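Local coordinates for nitronate monooxygenase family protein (Pseudomonas aeruginosa, PDB 4QIT) that uses FMN and molecular oxygen to oxidatively denitrify alkyl nitronates, with the toxin propionate 3-nitronate as its best and presumed physiological substrate, at residues P98-E106 / A314-N324; G82-L93 / P300-A311. The protein carries 1 engineered substitution. All coordinates share one frame; numbering follows the deposited sequence.

Overall arrangement
From the N terminus, the chain leaves strand 72-77, passes through 82-85 into helix 86-101, and returns some two hundred residues later through 300-306 into helix 307-320. Contact 2 (82-93 with 300-311) joins the starts of this helix pair and the loops leading into them; contact 1 (98-106 with 314-324) joins the ends. Because the segments alternate along the chain, the two loops cross rather than nest, and each encloses five of the eight barrel strands. Together the contacts tie up a helix pair beside the barrel. Their centres lie about 19 Å apart, and Phe100 CZ of contact 1 touches Ala311 O of contact 2 at 3.8 Å, so packing runs from one to the other.

Contact 1 of 2, residues P98-E106 / A314-N324; sequences PLFAEFGAE and ALQTAALARGN
Phe103 lies with one face against helix 307-320, and Ala319 CA sits above the ring centre, 3.8 Å from the centroid and almost on the ring normal, a CH-pi contact. Asn324 closes the rim: its CB comes within 3.5 Å of Phe103 CE1, and ND2 lies at the ring edge, with amide and ring planes 70° apart, while OD1 accepts from the backbone N of Asp326.

Leu315 is the second centre. Its CG stands opposite the backbone N (chi1 -179°), and this together with a chi2 of 55° brings CD1 over the middle of the Phe100 ring, 3.9 Å from the centroid, a second CH-pi contact. CD2 lies beside Leu99 CB at 3.8 Å, while CD1 also reaches the Leu99 backbone. Ala314 CB meets the Phe100 ring in plane at the edge.

The polar link is indirect: one water donates to both Phe103 O and Ala318 O, each at 2.8 Å. It also lies over one face of the Arg322 guanidinium, at the outer margin of the contact.

Both helices finish in Schellman motifs, with Gly104 and Gly323 at positive phi as the C-prime residues. With Pro108 beside Phe100 and Phe327 beside Leu315, the contact packs together the C-terminal ends of helices 86-101 and 307-320, outside the barrel strands, its centre about 26 Å from that of the chain.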
loop_
_atom_site.group_PDB
_atom_site.type_symbol
_atom_site.label_atom_id
_atom_site.label_comp_id
_atom_site.label_asym_id
_atom_site.label_seq_id
_atom_site.Cartn_x
_atom_site.Cartn_y
_atom_site.Cartn_z
ATOM N N PRO A 98 27.798 18.407 -9.464
ATOM C CA PRO A 98 28.785 17.318 -9.501
ATOM C C PRO A 98 28.324 16.090 -10.289
ATOM O O PRO A 98 29.161 15.403 -10.877
ATOM C CB PRO A 98 28.958 16.953 -8.022
ATOM C CG PRO A 98 28.575 18.183 -7.282
ATOM C CD PRO A 98 27.451 18.773 -8.078
ATOM N N LEU A 99 27.022 15.813 -10.299
ATOM C CA LEU A 99 26.490 14.699 -11.082
ATOM C C LEU A 99 26.676 14.927 -12.586
ATOM O O LEU A 99 27.075 14.016 -13.328
ATOM C CB LEU A 99 25.015 14.465 -10.745
ATOM C CG LEU A 99 24.752 14.148 -9.273
ATOM C CD1 LEU A 99 23.254 14.102 -8.985
ATOM C CD2 LEU A 99 25.435 12.840 -8.879
ATOM N N PHE A 100 26.391 16.142 -13.039
ATOM C CA PHE A 100 26.608 16.476 -14.441
ATOM C C PHE A 100 28.091 16.369 -14.777
ATOM O O PHE A 100 28.459 15.876 -15.850
ATOM C CB PHE A 100 26.105 17.891 -14.745
ATOM C CG PHE A 100 24.609 17.993 -14.909
ATOM C CD1 PHE A 100 24.025 17.800 -16.151
ATOM C CD2 PHE A 100 23.790 18.296 -13.825
ATOM C CE1 PHE A 100 22.656 17.908 -16.312
ATOM C CE2 PHE A 100 22.411 18.394 -13.980
ATOM C CZ PHE A 100 21.847 18.201 -15.222
ATOM N N ALA A 101 28.934 16.807 -13.842
ATOM C CA ALA A 101 30.382 16.842 -14.061
ATOM C C ALA A 101 30.989 15.448 -14.217
ATOM O O ALA A 101 31.997 15.282 -14.912
ATOM C CB ALA A 101 31.076 17.618 -12.936
ATOM N N GLU A 102 30.380 14.446 -13.582
ATOM C CA GLU A 102 30.794 13.050 -13.762
ATOM C C GLU A 102 30.792 12.642 -15.234
ATOM O O GLU A 102 31.540 11.747 -15.657
ATOM C CB GLU A 102 29.842 12.108 -13.014
ATOM C CG GLU A 102 30.008 12.060 -11.510
ATOM C CD GLU A 102 29.211 10.924 -10.885
ATOM O OE1 GLU A 102 28.687 11.111 -9.767
ATOM O OE2 GLU A 102 29.127 9.845 -11.512
ATOM N N PHE A 103 29.923 13.286 -16.005
ATOM C CA PHE A 103 29.734 12.943 -17.404
ATOM C C PHE A 103 30.244 14.038 -18.324
ATOM O O PHE A 103 29.902 14.080 -19.508
ATOM C CB PHE A 103 28.259 12.638 -17.640
ATOM C CG PHE A 103 27.735 11.594 -16.709
ATOM C CD1 PHE A 103 28.174 10.282 -16.828
ATOM C CD2 PHE A 103 26.847 11.920 -15.692
ATOM C CE1 PHE A 103 27.732 9.295 -15.963
ATOM C CE2 PHE A 103 26.392 10.941 -14.818
ATOM C CZ PHE A 103 26.834 9.626 -14.951
ATOM N N GLY A 104 31.070 14.915 -17.761
ATOM C CA GLY A 104 31.749 15.944 -18.532
ATOM C C GLY A 104 30.808 17.044 -18.961
ATOM O O GLY A 104 31.079 17.778 -19.914
ATOM N N ALA A 105 29.689 17.157 -18.254
ATOM C CA ALA A 105 28.645 18.085 -18.652
ATOM C C ALA A 105 28.425 19.165 -17.599
ATOM O O ALA A 105 28.887 19.058 -16.460
ATOM C CB ALA A 105 27.348 17.333 -18.927
ATOM N N GLU A 106 27.709 20.208 -17.991
ATOM C CA GLU A 106 27.248 21.207 -17.047
ATOM C C GLU A 106 25.731 21.120 -16.989
ATOM O O GLU A 106 25.109 20.620 -17.932
ATOM C CB GLU A 106 27.688 22.603 -17.489
ATOM C CG GLU A 106 29.189 22.809 -17.441
ATOM C CD GLU A 106 29.587 24.233 -17.761
ATOM O OE1 GLU A 106 28.747 24.977 -18.313
ATOM O OE2 GLU A 106 30.739 24.609 -17.459
ATOM N N ALA A 314 17.793 16.546 -18.311
ATOM C CA ALA A 314 19.111 17.002 -18.732
ATOM C C ALA A 314 20.224 16.097 -18.196
ATOM O O ALA A 314 21.156 15.763 -18.922
ATOM C CB ALA A 314 19.340 18.440 -18.298
ATOM N N LEU A 315 20.121 15.689 -16.932
ATOM C CA LEU A 315 21.127 14.810 -16.346
ATOM C C LEU A 315 21.076 13.424 -16.987
ATOM O O LEU A 315 22.108 12.828 -17.270
ATOM C CB LEU A 315 20.951 14.742 -14.822
ATOM C CG LEU A 315 21.949 13.863 -14.073
ATOM C CD1 LEU A 315 23.399 14.258 -14.380
ATOM C CD2 LEU A 315 21.681 13.911 -12.573
ATOM N N GLN A 316 19.865 12.929 -17.229
ATOM C CA GLN A 316 19.678 11.659 -17.914
ATOM C C GLN A 316 20.346 11.676 -19.280
ATOM O O GLN A 316 20.959 10.688 -19.694
ATOM C CB GLN A 316 18.182 11.350 -18.054
ATOM C CG GLN A 316 17.532 10.950 -16.729
ATOM C CD GLN A 316 16.023 10.840 -16.834
ATOM O OE1 GLN A 316 15.411 11.386 -17.755
ATOM N NE2 GLN A 316 15.412 10.124 -15.893
ATOM N N THR A 317 20.226 12.806 -19.974
ATOM C CA THR A 317 20.787 12.952 -21.315
ATOM C C THR A 317 22.306 12.902 -21.245
ATOM O O THR A 317 22.952 12.233 -22.054
ATOM C CB THR A 317 20.308 14.257 -21.973
ATOM O OG1 THR A 317 18.885 14.213 -22.146
ATOM C CG2 THR A 317 20.949 14.453 -23.338
ATOM N N ALA A 318 22.874 13.586 -20.261
ATOM C CA ALA A 318 24.319 13.605 -20.095
ATOM C C ALA A 318 24.837 12.217 -19.719
ATOM O O ALA A 318 25.882 11.780 -20.200
ATOM C CB ALA A 318 24.711 14.627 -19.055
ATOM N N ALA A 319 24.105 11.515 -18.856
ATOM C CA ALA A 319 24.523 10.183 -18.445
ATOM C C ALA A 319 24.429 9.210 -19.611
ATOM O O ALA A 319 25.345 8.407 -19.828
ATOM C CB ALA A 319 23.681 9.690 -17.250
ATOM N N LEU A 320 23.329 9.287 -20.357
ATOM C CA LEU A 320 23.078 8.381 -21.476
ATOM C C LEU A 320 24.162 8.547 -22.538
ATOM O O LEU A 320 24.577 7.576 -23.176
ATOM C CB LEU A 320 21.687 8.646 -22.068
ATOM C CG LEU A 320 21.179 7.702 -23.155
ATOM C CD1 LEU A 320 21.248 6.289 -22.651
ATOM C CD2 LEU A 320 19.752 8.043 -23.524
ATOM N N ALA A 321 24.643 9.773 -22.692
ATOM C CA ALA A 321 25.677 10.074 -23.688
ATOM C C ALA A 321 27.041 9.481 -23.317
ATOM O O ALA A 321 27.988 9.550 -24.105
ATOM C CB ALA A 321 25.788 11.575 -23.892
ATOM N N ARG A 322 27.148 8.918 -22.118
ATOM C CA ARG A 322 28.371 8.242 -21.698
ATOM C C ARG A 322 28.083 6.781 -21.376
ATOM O O ARG A 322 28.909 6.094 -20.764
ATOM C CB ARG A 322 29.001 8.938 -20.493
ATOM C CG ARG A 322 29.446 10.370 -20.741
ATOM C CD ARG A 322 30.613 10.445 -21.734
ATOM N NE ARG A 322 31.105 11.816 -21.834
ATOM C CZ ARG A 322 30.686 12.697 -22.736
ATOM N NH1 ARG A 322 29.775 12.348 -23.643
ATOM N NH2 ARG A 322 31.184 13.928 -22.742
ATOM N N GLY A 323 26.910 6.315 -21.798
ATOM C CA GLY A 323 26.513 4.923 -21.639
ATOM C C GLY A 323 26.057 4.561 -20.228
ATOM O O GLY A 323 25.999 3.378 -19.866
ATOM N N ASN A 324 25.741 5.580 -19.430
ATOM C CA ASN A 324 25.341 5.384 -18.035
ATOM C C ASN A 324 23.823 5.493 -17.872
ATOM O O ASN A 324 23.213 6.511 -18.229
ATOM C CB ASN A 324 26.067 6.394 -17.136
ATOM C CG ASN A 324 25.818 6.166 -15.646
ATOM O OD1 ASN A 324 24.676 6.178 -15.182
ATOM N ND2 ASN A 324 26.898 5.985 -14.885
HETATM O O HOH W 1 27.691 13.751 -21.149
#

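Contact 2 of 2, residues G82-L93 / P300-A311; sequences GQADPARERAWL and PPLPDYPFVYDA
Trp92 packs its indole against the 300-303 loop, and here the fit is tight. Leu302 CD1 stands over one face, 3.7 Å from the centroid of the six-membered ring, a CH-pi contact in which the two side chains lie alongside each other and point the same way. Pro303 CG packs on Trp92 CB at 3.6 Å, its ring crossing the tryptophan side chain at about a right angle, and Pro300 O meets the indole edge in plane. Deeper in, Ala311 CB touches both Trp92 CD1 and Leu93 CD2.

A second close-packed point surrounds Phe307. Glu89 OE2 lies over its face, 3.6 Å from CG, with carboxylate and ring planes 19° apart, while the backbone of Gly82 and Gln83 meets the ring edge. OE2 of the buried Glu89 takes the Asp85 N-H from above its carboxylate plane and a hydrogen from a water that also joins Gln83 O and Asp304 N, two bonds that hold it over the ring. Gln83 N donates to Asp304 OD2 at 2.8 Å, nearly straight at 167°, on the anti side of the carboxylate; Arg80 forms a salt bridge with the same oxygen.

The solvent side is looser. Arg88 lays its guanidinium against Pro301 CB, 3.6 Å from CZ, but its NH1 bond to Leu302 O is weak at 3.4 Å. A water bridges Arg88 O and Pro301 O.

Segments 86-93 and 307-311 run at 31°, their axes 10.9 Å apart at closest. Asp85 N-caps one helix, and Pro306, after a cis peptide, precedes the other. This roughly parallel pair belongs to a side lobe packed beside the TIM barrel, consistent with the two-lobed build of class I nitronate monooxygenases, and the 300-306 loop brings the Tyr305 side chain to about 5 Å from the bound nitroethane.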
loop_
_atom_site.group_PDB
_atom_site.type_symbol
_atom_site.label_atom_id
_atom_site.label_comp_id
_atom_site.label_asym_id
_atom_site.label_seq_id
_atom_site.Cartn_x
_atom_site.Cartn_y
_atom_site.Cartn_z
ATOM N N GLY A 82 2.685 24.482 -12.976
ATOM C CA GLY A 82 3.919 24.670 -12.242
ATOM C C GLY A 82 4.222 26.146 -12.060
ATOM O O GLY A 82 3.971 26.964 -12.950
ATOM N N GLN A 83 4.768 26.480 -10.901
ATOM C CA GLN A 83 5.147 27.858 -10.610
ATOM C C GLN A 83 6.655 28.005 -10.688
ATOM O O GLN A 83 7.388 27.445 -9.870
ATOM C CB GLN A 83 4.621 28.282 -9.245
ATOM C CG GLN A 83 3.114 28.541 -9.257
ATOM C CD GLN A 83 2.534 28.840 -7.886
ATOM O OE1 GLN A 83 3.193 29.436 -7.029
ATOM N NE2 GLN A 83 1.287 28.422 -7.671
ATOM N N ALA A 84 7.110 28.747 -11.690
ATOM C CA ALA A 84 8.531 28.969 -11.891
ATOM C C ALA A 84 9.105 29.697 -10.680
ATOM O O ALA A 84 8.450 30.575 -10.102
ATOM C CB ALA A 84 8.772 29.772 -13.155
ATOM N N ASP A 85 10.324 29.321 -10.310
ATOM C CA ASP A 85 11.041 29.916 -9.183
ATOM C C ASP A 85 12.523 29.870 -9.524
ATOM O O ASP A 85 13.235 28.959 -9.100
ATOM C CB ASP A 85 10.774 29.122 -7.893
ATOM C CG ASP A 85 11.331 29.803 -6.649
ATOM O OD1 ASP A 85 12.303 30.591 -6.753
ATOM O OD2 ASP A 85 10.808 29.533 -5.544
ATOM N N PRO A 86 12.994 30.849 -10.311
ATOM C CA PRO A 86 14.366 30.824 -10.835
ATOM C C PRO A 86 15.434 30.676 -9.750
ATOM O O PRO A 86 16.398 29.946 -9.956
ATOM C CB PRO A 86 14.488 32.172 -11.543
ATOM C CG PRO A 86 13.086 32.474 -11.985
ATOM C CD PRO A 86 12.205 31.958 -10.876
ATOM N N ALA A 87 15.260 31.338 -8.608
ATOM C CA ALA A 87 16.239 31.222 -7.533
ATOM C C ALA A 87 16.305 29.796 -6.992
ATOM O O ALA A 87 17.391 29.247 -6.806
ATOM C CB ALA A 87 15.928 32.202 -6.410
ATOM N N ARG A 88 15.138 29.208 -6.737
ATOM C CA ARG A 88 15.069 27.844 -6.222
ATOM C C ARG A 88 15.601 26.849 -7.253
ATOM O O ARG A 88 16.298 25.892 -6.914
ATOM C CB ARG A 88 13.635 27.492 -5.806
ATOM C CG ARG A 88 13.527 26.186 -5.024
ATOM C CD ARG A 88 12.139 25.970 -4.435
ATOM N NE ARG A 88 11.885 26.812 -3.268
ATOM C CZ ARG A 88 11.021 26.505 -2.302
ATOM N NH1 ARG A 88 10.337 25.369 -2.356
ATOM N NH2 ARG A 88 10.849 27.326 -1.275
ATOM N N GLU A 89 15.275 27.087 -8.517
ATOM C CA GLU A 89 15.771 26.233 -9.595
ATOM C C GLU A 89 17.285 26.363 -9.758
ATOM O O GLU A 89 17.985 25.376 -9.998
ATOM C CB GLU A 89 15.025 26.553 -10.893
ATOM C CG GLU A 89 13.550 26.181 -10.799
ATOM C CD GLU A 89 12.654 26.986 -11.711
ATOM O OE1 GLU A 89 13.160 27.615 -12.666
ATOM O OE2 GLU A 89 11.428 26.990 -11.466
ATOM N N ARG A 90 17.800 27.580 -9.598
ATOM C CA ARG A 90 19.239 27.801 -9.687
ATOM C C ARG A 90 19.968 27.018 -8.595
ATOM O O ARG A 90 20.984 26.381 -8.857
ATOM C CB ARG A 90 19.549 29.297 -9.577
ATOM C CG ARG A 90 21.007 29.668 -9.799
ATOM C CD ARG A 90 21.136 31.181 -9.909
ATOM N NE ARG A 90 22.519 31.645 -9.861
ATOM C CZ ARG A 90 22.892 32.891 -10.143
ATOM N NH1 ARG A 90 21.982 33.786 -10.507
ATOM N NH2 ARG A 90 24.171 33.238 -10.076
ATOM N N ALA A 91 19.429 27.055 -7.376
ATOM C CA ALA A 91 20.020 26.326 -6.259
ATOM C C ALA A 91 19.984 24.809 -6.487
ATOM O O ALA A 91 20.914 24.090 -6.104
ATOM C CB ALA A 91 19.324 26.698 -4.946
ATOM N N TRP A 92 18.903 24.332 -7.106
ATOM C CA TRP A 92 18.767 22.911 -7.392
ATOM C C TRP A 92 19.812 22.474 -8.418
ATOM O O TRP A 92 20.491 21.460 -8.226
ATOM C CB TRP A 92 17.352 22.596 -7.883
ATOM C CG TRP A 92 17.102 21.124 -7.990
ATOM C CD1 TRP A 92 17.019 20.373 -9.132
ATOM C CD2 TRP A 92 16.915 20.221 -6.901
ATOM N NE1 TRP A 92 16.792 19.054 -8.815
ATOM C CE2 TRP A 92 16.727 18.934 -7.446
ATOM C CE3 TRP A 92 16.896 20.376 -5.508
ATOM C CZ2 TRP A 92 16.516 17.807 -6.651
ATOM C CZ3 TRP A 92 16.686 19.257 -4.717
ATOM C CH2 TRP A 92 16.503 17.986 -5.290
ATOM N N LEU A 93 19.932 23.238 -9.502
ATOM C CA LEU A 93 20.948 22.978 -10.517
ATOM C C LEU A 93 22.363 22.998 -9.931
ATOM O O LEU A 93 23.170 22.124 -10.233
ATOM C CB LEU A 93 20.821 23.990 -11.655
ATOM C CG LEU A 93 19.550 23.827 -12.492
ATOM C CD1 LEU A 93 19.307 25.050 -13.365
ATOM C CD2 LEU A 93 19.654 22.574 -13.347
ATOM N N PRO A 300 19.002 21.433 -1.088
ATOM C CA PRO A 300 18.215 22.668 -1.112
ATOM C C PRO A 300 16.744 22.367 -1.383
ATOM O O PRO A 300 16.422 21.247 -1.785
ATOM C CB PRO A 300 18.832 23.452 -2.276
ATOM C CG PRO A 300 19.365 22.396 -3.194
ATOM C CD PRO A 300 19.799 21.253 -2.317
ATOM N N PRO A 301 15.855 23.347 -1.155
ATOM C CA PRO A 301 14.426 23.107 -1.377
ATOM C C PRO A 301 14.120 22.680 -2.811
ATOM O O PRO A 301 14.717 23.173 -3.776
ATOM C CB PRO A 301 13.791 24.474 -1.084
ATOM C CG PRO A 301 14.736 25.119 -0.126
ATOM C CD PRO A 301 16.104 24.679 -0.569
ATOM N N LEU A 302 13.185 21.748 -2.945
ATOM C CA LEU A 302 12.810 21.227 -4.252
ATOM C C LEU A 302 12.033 22.262 -5.052
ATOM O O LEU A 302 11.063 22.838 -4.541
ATOM C CB LEU A 302 11.917 20.007 -4.049
ATOM C CG LEU A 302 11.759 18.979 -5.162
ATOM C CD1 LEU A 302 13.110 18.404 -5.533
ATOM C CD2 LEU A 302 10.810 17.875 -4.708
ATOM N N PRO A 303 12.427 22.494 -6.321
ATOM C CA PRO A 303 11.572 23.291 -7.211
ATOM C C PRO A 303 10.214 22.613 -7.458
ATOM O O PRO A 303 9.997 21.472 -7.039
ATOM C CB PRO A 303 12.386 23.354 -8.520
ATOM C CG PRO A 303 13.810 23.099 -8.091
ATOM C CD PRO A 303 13.709 22.130 -6.951
ATOM N N ASP A 304 9.313 23.310 -8.136
ATOM C CA ASP A 304 7.982 22.790 -8.389
ATOM C C ASP A 304 8.026 21.737 -9.500
ATOM O O ASP A 304 8.958 21.688 -10.303
ATOM C CB ASP A 304 7.079 23.955 -8.794
ATOM C CG ASP A 304 5.616 23.698 -8.526
ATOM O OD1 ASP A 304 5.270 22.664 -7.904
ATOM O OD2 ASP A 304 4.798 24.554 -8.935
ATOM N N TYR A 305 7.022 20.871 -9.517
ATOM C CA TYR A 305 6.760 20.038 -10.679
ATOM C C TYR A 305 6.211 20.938 -11.798
ATOM O O TYR A 305 5.392 21.808 -11.537
ATOM C CB TYR A 305 5.723 18.988 -10.286
ATOM C CG TYR A 305 5.291 18.069 -11.401
ATOM C CD1 TYR A 305 6.004 16.911 -11.701
ATOM C CD2 TYR A 305 4.153 18.353 -12.146
ATOM C CE1 TYR A 305 5.595 16.060 -12.730
ATOM C CE2 TYR A 305 3.741 17.525 -13.177
ATOM C CZ TYR A 305 4.461 16.381 -13.461
ATOM O OH TYR A 305 4.026 15.561 -14.485
ATOM N N PRO A 306 6.641 20.730 -13.053
ATOM C CA PRO A 306 7.539 19.690 -13.550
ATOM C C PRO A 306 8.961 20.204 -13.843
ATOM O O PRO A 306 9.728 19.534 -14.557
ATOM C CB PRO A 306 6.855 19.295 -14.861
ATOM C CG PRO A 306 6.388 20.634 -15.403
ATOM C CD PRO A 306 6.025 21.472 -14.173
ATOM N N PHE A 307 9.311 21.378 -13.313
ATOM C CA PHE A 307 10.642 21.935 -13.522
ATOM C C PHE A 307 11.737 20.985 -13.058
ATOM O O PHE A 307 12.788 20.886 -13.695
ATOM C CB PHE A 307 10.779 23.304 -12.829
ATOM C CG PHE A 307 9.774 24.319 -13.295
ATOM C CD1 PHE A 307 10.022 25.090 -14.428
ATOM C CD2 PHE A 307 8.582 24.504 -12.603
ATOM C CE1 PHE A 307 9.089 26.023 -14.863
ATOM C CE2 PHE A 307 7.648 25.435 -13.032
ATOM C CZ PHE A 307 7.903 26.192 -14.166
ATOM N N VAL A 308 11.511 20.302 -11.937
ATOM C CA VAL A 308 12.465 19.304 -11.458
ATOM C C VAL A 308 12.744 18.245 -12.519
ATOM O O VAL A 308 13.899 17.882 -12.751
ATOM C CB VAL A 308 11.982 18.633 -10.157
ATOM C CG1 VAL A 308 12.961 17.548 -9.704
ATOM C CG2 VAL A 308 11.802 19.675 -9.068
ATOM N N TYR A 309 11.690 17.758 -13.178
ATOM C CA TYR A 309 11.891 16.749 -14.217
ATOM C C TYR A 309 12.710 17.271 -15.400
ATOM O O TYR A 309 13.458 16.519 -16.010
ATOM C CB TYR A 309 10.561 16.135 -14.681
ATOM C CG TYR A 309 10.734 14.742 -15.268
ATOM C CD1 TYR A 309 11.639 13.849 -14.710
ATOM C CD2 TYR A 309 9.995 14.322 -16.364
ATOM C CE1 TYR A 309 11.809 12.573 -15.221
ATOM C CE2 TYR A 309 10.161 13.037 -16.889
ATOM C CZ TYR A 309 11.068 12.173 -16.304
ATOM O OH TYR A 309 11.252 10.898 -16.801
ATOM N N ASP A 310 12.584 18.556 -15.714
ATOM C CA ASP A 310 13.398 19.150 -16.770
ATOM C C ASP A 310 14.884 19.049 -16.407
ATOM O O ASP A 310 15.714 18.717 -17.256
ATOM C CB ASP A 310 12.977 20.606 -16.990
ATOM C CG ASP A 310 13.563 21.202 -18.259
ATOM O OD1 ASP A 310 13.703 20.473 -19.265
ATOM O OD2 ASP A 310 13.890 22.412 -18.255
ATOM N N ALA A 311 15.213 19.304 -15.144
ATOM C CA ALA A 311 16.595 19.187 -14.692
ATOM C C ALA A 311 17.063 17.730 -14.776
ATOM O O ALA A 311 18.154 17.434 -15.271
ATOM C CB ALA A 311 16.750 19.734 -13.259
HETATM O O HOH W 2 9.884 25.894 -9.416
HETATM O O HOH W 3 16.509 25.039 -4.195
#